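Local coordinates for putative two-component sensor histidine kinase protein (Sinorhizobium meliloti, PDB 3HCY), which probably acts as a light-sensing histidine kinase that transfers phosphate from ATP to a protein histidine, this piece being its GAF domain, at residues A[62-74]-A[85-99]. Numbering follows the deposited sequence.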
# COMPACT_ATOMS: atom_id res chain seq x y z
N ASN A 62 -18.96 10.29 7.72
CA ASN A 62 -18.22 11.52 7.37
C ASN A 62 -16.82 11.60 8.04
O ASN A 62 -15.96 12.37 7.58
CB ASN A 62 -19.05 12.78 7.74
CG ASN A 62 -20.27 12.98 6.82
OD1 ASN A 62 -20.30 12.49 5.67
ND2 ASN A 62 -21.28 13.71 7.32
N GLU A 63 -16.64 10.84 9.13
CA GLU A 63 -15.32 10.67 9.82
C GLU A 63 -15.05 9.22 10.37
O GLU A 63 -15.26 8.94 11.58
CB GLU A 63 -15.11 11.75 10.92
CG GLU A 63 -14.12 12.84 10.51
CD GLU A 63 -12.73 12.29 10.06
OE1 GLU A 63 -12.62 11.51 9.07
OE2 GLU A 63 -11.72 12.67 10.71
N PRO A 64 -14.55 8.31 9.49
CA PRO A 64 -14.66 6.87 9.70
C PRO A 64 -13.45 6.17 10.27
O PRO A 64 -12.33 6.41 9.87
CB PRO A 64 -14.87 6.36 8.29
CG PRO A 64 -14.04 7.28 7.46
CD PRO A 64 -13.96 8.61 8.18
N GLU A 65 -13.73 5.27 11.20
CA GLU A 65 -12.72 4.45 11.85
C GLU A 65 -12.86 2.99 11.42
O GLU A 65 -13.91 2.56 10.96
CB GLU A 65 -12.91 4.48 13.38
CG GLU A 65 -13.22 5.85 13.98
CD GLU A 65 -12.04 6.83 13.97
OE1 GLU A 65 -10.91 6.45 13.57
OE2 GLU A 65 -12.26 7.99 14.40
N PRO A 66 -11.81 2.21 11.63
CA PRO A 66 -11.95 0.80 11.41
C PRO A 66 -12.95 0.15 12.38
O PRO A 66 -13.12 0.62 13.50
CB PRO A 66 -10.53 0.28 11.67
CG PRO A 66 -9.64 1.49 11.46
CD PRO A 66 -10.45 2.56 12.06
N ILE A 67 -13.63 -0.89 11.92
CA ILE A 67 -14.58 -1.61 12.75
C ILE A 67 -14.11 -3.05 12.83
O ILE A 67 -13.72 -3.62 11.82
CB ILE A 67 -16.06 -1.59 12.14
CG1 ILE A 67 -16.61 -0.16 11.88
CG2 ILE A 67 -17.02 -2.41 13.00
CD1 ILE A 67 -16.00 1.03 12.78
N PHE A 68 -14.13 -3.66 14.01
CA PHE A 68 -13.69 -5.04 14.15
C PHE A 68 -14.81 -5.87 14.69
O PHE A 68 -15.57 -5.38 15.49
CB PHE A 68 -12.46 -5.11 15.03
CG PHE A 68 -11.41 -4.22 14.56
CD1 PHE A 68 -10.62 -4.59 13.51
CD2 PHE A 68 -11.28 -2.97 15.04
CE1 PHE A 68 -9.63 -3.71 13.00
CE2 PHE A 68 -10.31 -2.09 14.55
CZ PHE A 68 -9.50 -2.47 13.52
N VAL A 69 -14.91 -7.10 14.21
CA VAL A 69 -15.88 -8.09 14.69
C VAL A 69 -15.11 -9.39 14.96
O VAL A 69 -14.75 -10.14 14.05
CB VAL A 69 -16.97 -8.33 13.65
CG1 VAL A 69 -17.81 -9.57 13.99
CG2 VAL A 69 -17.82 -7.09 13.47
N GLU A 70 -14.90 -9.67 16.22
CA GLU A 70 -14.01 -10.75 16.61
C GLU A 70 -14.69 -12.10 16.58
O GLU A 70 -14.04 -13.11 16.30
CB GLU A 70 -13.47 -10.48 18.01
CG GLU A 70 -12.57 -9.28 18.00
CD GLU A 70 -12.07 -8.93 19.36
OE1 GLU A 70 -12.59 -9.53 20.36
OE2 GLU A 70 -11.16 -8.05 19.41
N ASN A 71 -15.98 -12.10 16.92
CA ASN A 71 -16.83 -13.28 16.80
C ASN A 71 -18.14 -12.82 16.29
O ASN A 71 -18.74 -11.92 16.87
CB ASN A 71 -17.06 -13.90 18.15
CG ASN A 71 -17.49 -15.31 18.04
OD1 ASN A 71 -18.42 -15.65 17.30
ND2 ASN A 71 -16.81 -16.18 18.80
N VAL A 72 -18.57 -13.44 15.20
CA VAL A 72 -19.81 -13.04 14.56
C VAL A 72 -20.93 -13.25 15.53
O VAL A 72 -21.87 -12.42 15.58
CB VAL A 72 -20.23 -13.89 13.35
CG1 VAL A 72 -21.14 -13.05 12.46
CG2 VAL A 72 -19.09 -14.37 12.59
N ASP A 73 -20.87 -14.36 16.26
CA ASP A 73 -21.96 -14.74 17.13
C ASP A 73 -22.19 -13.70 18.15
O ASP A 73 -23.29 -13.57 18.64
CB ASP A 73 -21.66 -16.05 17.81
CG ASP A 73 -21.65 -17.22 16.83
OD1 ASP A 73 -22.54 -17.22 15.94
OD2 ASP A 73 -20.76 -18.11 16.96
N ASP A 74 -21.17 -12.94 18.47
CA ASP A 74 -21.32 -11.90 19.43
C ASP A 74 -21.54 -10.50 18.81
O ASP A 74 -21.59 -9.54 19.53
CB ASP A 74 -20.12 -11.98 20.39
CG ASP A 74 -20.03 -13.37 21.13
OD1 ASP A 74 -21.07 -13.97 21.53
OD2 ASP A 74 -18.90 -13.88 21.31
N ILE A 85 -23.20 -14.29 6.76
CA ILE A 85 -21.78 -14.42 7.07
C ILE A 85 -21.46 -15.87 7.47
O ILE A 85 -20.66 -16.54 6.84
CB ILE A 85 -21.39 -13.51 8.22
CG1 ILE A 85 -21.26 -12.06 7.73
CG2 ILE A 85 -20.08 -14.06 8.91
CD1 ILE A 85 -21.70 -11.05 8.78
N VAL A 86 -22.13 -16.37 8.52
CA VAL A 86 -21.84 -17.68 9.01
C VAL A 86 -22.06 -18.73 7.92
O VAL A 86 -21.22 -19.59 7.71
CB VAL A 86 -22.55 -17.99 10.42
CG1 VAL A 86 -22.32 -19.36 10.82
CG2 VAL A 86 -22.20 -16.97 11.48
N GLY A 87 -23.10 -18.63 7.13
CA GLY A 87 -23.27 -19.63 6.09
C GLY A 87 -22.17 -19.63 5.06
O GLY A 87 -21.92 -20.66 4.41
N GLU A 88 -21.54 -18.47 4.90
CA GLU A 88 -20.34 -18.36 4.05
C GLU A 88 -19.16 -19.04 4.70
O GLU A 88 -18.19 -19.38 4.04
CB GLU A 88 -20.00 -16.89 3.77
CG GLU A 88 -18.74 -16.60 2.89
CD GLU A 88 -18.82 -17.15 1.49
OE1 GLU A 88 -19.94 -17.33 1.02
OE2 GLU A 88 -17.77 -17.43 0.86
N GLY A 89 -19.25 -19.25 6.00
CA GLY A 89 -18.17 -19.91 6.72
C GLY A 89 -17.24 -18.96 7.46
O GLY A 89 -16.19 -19.41 7.90
N ILE A 90 -17.62 -17.68 7.62
CA ILE A 90 -16.79 -16.62 8.25
C ILE A 90 -17.18 -16.40 9.73
O ILE A 90 -18.38 -16.37 10.06
CB ILE A 90 -17.00 -15.27 7.51
CG1 ILE A 90 -16.42 -15.34 6.11
CG2 ILE A 90 -16.49 -14.05 8.34
CD1 ILE A 90 -17.22 -14.50 5.09
N ALA A 91 -16.17 -16.22 10.61
CA ALA A 91 -16.34 -16.04 12.06
C ALA A 91 -15.92 -14.61 12.53
O ALA A 91 -16.33 -14.14 13.60
CB ALA A 91 -15.50 -17.11 12.80
N ALA A 92 -15.06 -13.95 11.77
CA ALA A 92 -14.51 -12.72 12.23
C ALA A 92 -14.25 -11.84 11.02
O ALA A 92 -13.97 -12.34 9.93
CB ALA A 92 -13.26 -12.97 13.03
N LEU A 93 -14.39 -10.53 11.20
CA LEU A 93 -14.15 -9.61 10.10
C LEU A 93 -13.65 -8.22 10.53
O LEU A 93 -13.91 -7.71 11.64
CB LEU A 93 -15.40 -9.45 9.22
CG LEU A 93 -16.69 -10.31 9.29
CD1 LEU A 93 -17.39 -10.22 10.66
CD2 LEU A 93 -17.64 -9.87 8.16
N GLY A 94 -12.93 -7.62 9.58
CA GLY A 94 -12.30 -6.33 9.77
C GLY A 94 -12.70 -5.43 8.62
O GLY A 94 -12.52 -5.78 7.46
N PHE A 95 -13.24 -4.27 8.97
CA PHE A 95 -13.61 -3.26 8.00
C PHE A 95 -12.68 -2.04 8.08
O PHE A 95 -12.63 -1.38 9.09
CB PHE A 95 -15.01 -2.72 8.27
CG PHE A 95 -16.08 -3.76 8.41
CD1 PHE A 95 -17.06 -3.89 7.42
CD2 PHE A 95 -16.20 -4.53 9.58
CE1 PHE A 95 -18.09 -4.79 7.57
CE2 PHE A 95 -17.23 -5.44 9.73
CZ PHE A 95 -18.17 -5.58 8.73
N PHE A 96 -12.01 -1.73 6.99
CA PHE A 96 -11.11 -0.62 6.94
C PHE A 96 -11.57 0.27 5.81
O PHE A 96 -11.58 -0.16 4.67
CB PHE A 96 -9.70 -1.09 6.67
CG PHE A 96 -9.28 -2.21 7.57
CD1 PHE A 96 -8.69 -1.94 8.79
CD2 PHE A 96 -9.53 -3.54 7.21
CE1 PHE A 96 -8.34 -2.97 9.62
CE2 PHE A 96 -9.18 -4.59 8.04
CZ PHE A 96 -8.59 -4.30 9.25
N PRO A 97 -11.98 1.50 6.14
CA PRO A 97 -12.52 2.47 5.24
C PRO A 97 -11.55 2.88 4.17
O PRO A 97 -10.39 3.02 4.45
CB PRO A 97 -12.74 3.70 6.15
CG PRO A 97 -12.67 3.26 7.53
CD PRO A 97 -12.22 1.85 7.55
N LEU A 98 -12.03 3.09 2.95
CA LEU A 98 -11.22 3.67 1.89
C LEU A 98 -11.70 5.06 1.66
O LEU A 98 -12.87 5.28 1.36
CB LEU A 98 -11.33 2.90 0.59
CG LEU A 98 -10.71 1.53 0.69
CD1 LEU A 98 -10.75 0.82 -0.67
CD2 LEU A 98 -9.30 1.66 1.25
N VAL A 99 -10.77 6.01 1.73
CA VAL A 99 -11.06 7.43 1.68
C VAL A 99 -10.21 8.23 0.71
O VAL A 99 -9.03 8.01 0.61
CB VAL A 99 -10.75 8.01 3.02
CG1 VAL A 99 -10.85 9.47 2.97
CG2 VAL A 99 -11.64 7.46 4.03
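Val69 and Leu93 face each other as a hydrogen-bonded antiparallel pair: Val69 N donates to Leu93 O at 2.8 Å, and Leu93 N returns a bond to Val69 O. Two residues along, Ile67 and Phe95 repeat the reciprocal pattern: Ile67 N donates to Phe95 O and Phe95 N to Ile67 O. Together with segment axes at 176°, these four bonds define strand 67-69 as the antiparallel neighbour of strand 92-99. Phe95 can be followed outward. Its CB lies 3.9 Å from Ile67 O; CG runs beside its own backbone N (chi1 -52°), so the ring leans toward Val69, with one edge along strand 67-69. CD2 then meets Ile67 CB and, in the ring plane, Ile67 O, while CE2 reaches Val69 CG2 at 4.1 Å; the ring also touches Lys107 and Met109 of strand 104-112. Within the five-stranded antiparallel sheet of this GAF domain, 67-69 is an outermost strand, and 104-112 flanks 92-99 on its other side. The Phe95 face also carries Ile67, Val69 and Leu93, whereas Phe68 and Phe96 turn to the face packed by helix 120-146. Their rings meet through the CE1 atoms of Phe68 and Phe96, 3.7 Å apart, with planes inclined at 70°; Phe68 sits across from Gly94, a non-hydrogen-bonded pair. At the start of strand 92-99, Ala91 and Ala92 both face Tyr112 of strand 104-112 in a classic beta bulge, and Val72 N gives Ala91 O a weak, bent bond. Val72 CG1 lies 3.8 Å from Ile85 CG2, joining 62-74 to the end of helix 79-88. At the opposite end, Pro64 CB packs obliquely on Pro97 CG at 3.9 Å.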